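Local coordinates for amine oxidase (Emericella nidulans, PDB 3PGB), which probably oxidises primary amines as a copper amine oxidase, using a copper ion and a topaquinone cofactor in each subunit, at residues L219-I224 against D238-M243. Numbering follows the deposited sequence.
Sequences LDIWGI and DMFWNM
Trp222 holds its CG between the backbone N and the carbonyl carbon (chi1 56°), whereas Trp241 has CG anti to its carbonyl carbon (chi1 -55°); the indoles, each turned about its CB-CG bond, then lie face to face from diagonal positions on neighbouring strands. Their five-membered rings form an offset stack, centroids 3.7 Å apart and planes 7° from parallel. The benzo parts continue the overlap, with CZ2 of Trp222 3.4 Å from CZ2 of Trp241. On the opposite face of Trp241 lies SD of Met239, over the rim.

Strands 219-223 and 235-242 form a beta hairpin at one edge of a five-stranded antiparallel sheet, with strand 255-263 next to 235-242. Asp220 and Trp241 exchange two nearly straight backbone bonds (Trp241 N to Asp220 O 2.7 Å), and Trp222 and Met239 form the next hydrogen-bonded pair. Trp222 O, bound by Met239 N, takes a second, weak bond from NE1 of Trp241 (3.3 Å), which may help to hold the rotation of that indole.

On the other face, CG1 of Ile221 makes a CH-pi contact over the Phe240 ring, and helices 186-198 and 200-207 cover Leu219, Ile221 and Phe240. A water links Asp238 OD1 to Ile224 N; that carboxylate also pairs with Arg236.

NE1 of Trp222 donates to Glu251, which also lies close to Asp220; this may shift the ionisation of one acid, and Glu251, if charged, would probably polarise the indole.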
loop_
_atom_site.group_PDB
_atom_site.type_symbol
_atom_site.label_atom_id
_atom_site.label_comp_id
_atom_site.label_asym_id
_atom_site.label_seq_id
_atom_site.Cartn_x
_atom_site.Cartn_y
_atom_site.Cartn_z
ATOM N N LEU A 219 -8.785 26.045 -32.350
ATOM C CA LEU A 219 -8.180 26.364 -31.057
ATOM C C LEU A 219 -9.251 26.599 -30.013
ATOM O O LEU A 219 -10.387 26.926 -30.342
ATOM C CB LEU A 219 -7.320 27.628 -31.151
ATOM C CG LEU A 219 -6.153 27.632 -32.135
ATOM C CD1 LEU A 219 -5.438 28.974 -32.074
ATOM C CD2 LEU A 219 -5.194 26.493 -31.849
ATOM N N ASP A 220 -8.860 26.459 -28.752
ATOM C CA ASP A 220 -9.745 26.692 -27.619
ATOM C C ASP A 220 -9.062 27.620 -26.618
ATOM O O ASP A 220 -7.840 27.631 -26.529
ATOM C CB ASP A 220 -10.082 25.358 -26.954
ATOM C CG ASP A 220 -11.339 25.421 -26.116
ATOM O OD1 ASP A 220 -11.368 24.759 -25.054
ATOM O OD2 ASP A 220 -12.298 26.119 -26.520
ATOM N N ILE A 221 -9.853 28.388 -25.871
ATOM C CA ILE A 221 -9.332 29.311 -24.860
ATOM C C ILE A 221 -9.974 29.064 -23.493
ATOM O O ILE A 221 -11.202 29.105 -23.353
ATOM C CB ILE A 221 -9.610 30.777 -25.238
ATOM C CG1 ILE A 221 -8.997 31.118 -26.599
ATOM C CG2 ILE A 221 -9.065 31.717 -24.159
ATOM C CD1 ILE A 221 -9.382 32.489 -27.104
ATOM N N TRP A 222 -9.139 28.809 -22.491
ATOM C CA TRP A 222 -9.585 28.720 -21.103
ATOM C C TRP A 222 -8.387 28.788 -20.166
ATOM O O TRP A 222 -7.242 28.708 -20.617
ATOM C CB TRP A 222 -10.409 27.453 -20.848
ATOM C CG TRP A 222 -9.735 26.162 -21.193
ATOM C CD1 TRP A 222 -9.568 25.636 -22.435
ATOM C CD2 TRP A 222 -9.191 25.204 -20.275
ATOM N NE1 TRP A 222 -8.940 24.421 -22.355
ATOM C CE2 TRP A 222 -8.694 24.132 -21.040
ATOM C CE3 TRP A 222 -9.072 25.153 -18.884
ATOM C CZ2 TRP A 222 -8.077 23.023 -20.464
ATOM C CZ3 TRP A 222 -8.457 24.048 -18.306
ATOM C CH2 TRP A 222 -7.966 22.998 -19.098
ATOM N N GLY A 223 -8.650 28.938 -18.870
ATOM C CA GLY A 223 -7.585 29.215 -17.916
ATOM C C GLY A 223 -7.772 28.705 -16.499
ATOM O O GLY A 223 -7.786 27.498 -16.258
ATOM N N ILE A 224 -7.926 29.637 -15.563
ATOM C CA ILE A 224 -7.685 29.353 -14.153
ATOM C C ILE A 224 -8.934 29.075 -13.325
ATOM O O ILE A 224 -10.027 29.550 -13.639
ATOM C CB ILE A 224 -6.865 30.489 -13.482
ATOM C CG1 ILE A 224 -7.674 31.790 -13.393
ATOM C CG2 ILE A 224 -5.581 30.704 -14.245
ATOM C CD1 ILE A 224 -6.951 32.930 -12.700
ATOM N N ASP A 238 -5.791 33.370 -19.075
ATOM C CA ASP A 238 -6.232 32.341 -20.012
ATOM C C ASP A 238 -5.135 31.968 -20.996
ATOM O O ASP A 238 -4.187 32.723 -21.209
ATOM C CB ASP A 238 -7.468 32.807 -20.776
ATOM C CG ASP A 238 -8.650 33.058 -19.868
ATOM O OD1 ASP A 238 -9.216 32.080 -19.344
ATOM O OD2 ASP A 238 -9.018 34.233 -19.680
ATOM N N MET A 239 -5.297 30.800 -21.604
ATOM C CA MET A 239 -4.306 30.235 -22.510
ATOM C C MET A 239 -5.009 29.661 -23.733
ATOM O O MET A 239 -6.154 29.220 -23.644
ATOM C CB MET A 239 -3.550 29.127 -21.785
ATOM C CG MET A 239 -2.286 28.648 -22.456
ATOM S SD MET A 239 -1.743 27.109 -21.682
ATOM C CE MET A 239 -0.047 27.054 -22.200
ATOM N N PHE A 240 -4.328 29.666 -24.873
ATOM C CA PHE A 240 -4.817 28.947 -26.040
ATOM C C PHE A 240 -4.460 27.460 -25.913
ATOM O O PHE A 240 -3.376 27.119 -25.449
ATOM C CB PHE A 240 -4.239 29.538 -27.328
ATOM C CG PHE A 240 -4.845 30.863 -27.710
ATOM C CD1 PHE A 240 -5.852 30.930 -28.664
ATOM C CD2 PHE A 240 -4.414 32.040 -27.107
ATOM C CE1 PHE A 240 -6.416 32.143 -29.019
ATOM C CE2 PHE A 240 -4.977 33.260 -27.452
ATOM C CZ PHE A 240 -5.974 33.313 -28.415
ATOM N N TRP A 241 -5.391 26.586 -26.296
ATOM C CA TRP A 241 -5.130 25.148 -26.398
ATOM C C TRP A 241 -5.456 24.666 -27.803
ATOM O O TRP A 241 -6.316 25.240 -28.469
ATOM C CB TRP A 241 -5.993 24.358 -25.415
ATOM C CG TRP A 241 -5.885 24.780 -23.995
ATOM C CD1 TRP A 241 -6.389 25.917 -23.437
ATOM C CD2 TRP A 241 -5.261 24.052 -22.935
ATOM N NE1 TRP A 241 -6.105 25.950 -22.092
ATOM C CE2 TRP A 241 -5.416 24.814 -21.758
ATOM C CE3 TRP A 241 -4.581 22.831 -22.864
ATOM C CZ2 TRP A 241 -4.916 24.392 -20.527
ATOM C CZ3 TRP A 241 -4.084 22.413 -21.642
ATOM C CH2 TRP A 241 -4.251 23.192 -20.492
ATOM N N ASN A 242 -4.780 23.610 -28.244
ATOM C CA ASN A 242 -5.177 22.893 -29.463
ATOM C C ASN A 242 -6.348 21.960 -29.174
ATOM O O ASN A 242 -6.451 21.401 -28.089
ATOM C CB ASN A 242 -4.008 22.087 -30.059
ATOM C CG ASN A 242 -3.538 22.626 -31.406
ATOM O OD1 ASN A 242 -4.309 23.244 -32.147
ATOM N ND2 ASN A 242 -2.270 22.376 -31.734
ATOM N N MET A 243 -7.224 21.797 -30.154
ATOM C CA MET A 243 -8.376 20.922 -30.012
ATOM C C MET A 243 -7.994 19.484 -30.347
ATOM O O MET A 243 -7.129 19.238 -31.196
ATOM C CB MET A 243 -9.537 21.404 -30.894
ATOM C CG MET A 243 -10.282 22.602 -30.306
ATOM S SD MET A 243 -11.760 23.104 -31.210
ATOM C CE MET A 243 -12.856 21.710 -30.901
HETATM O O HOH W 1 -9.223 31.990 -16.645
#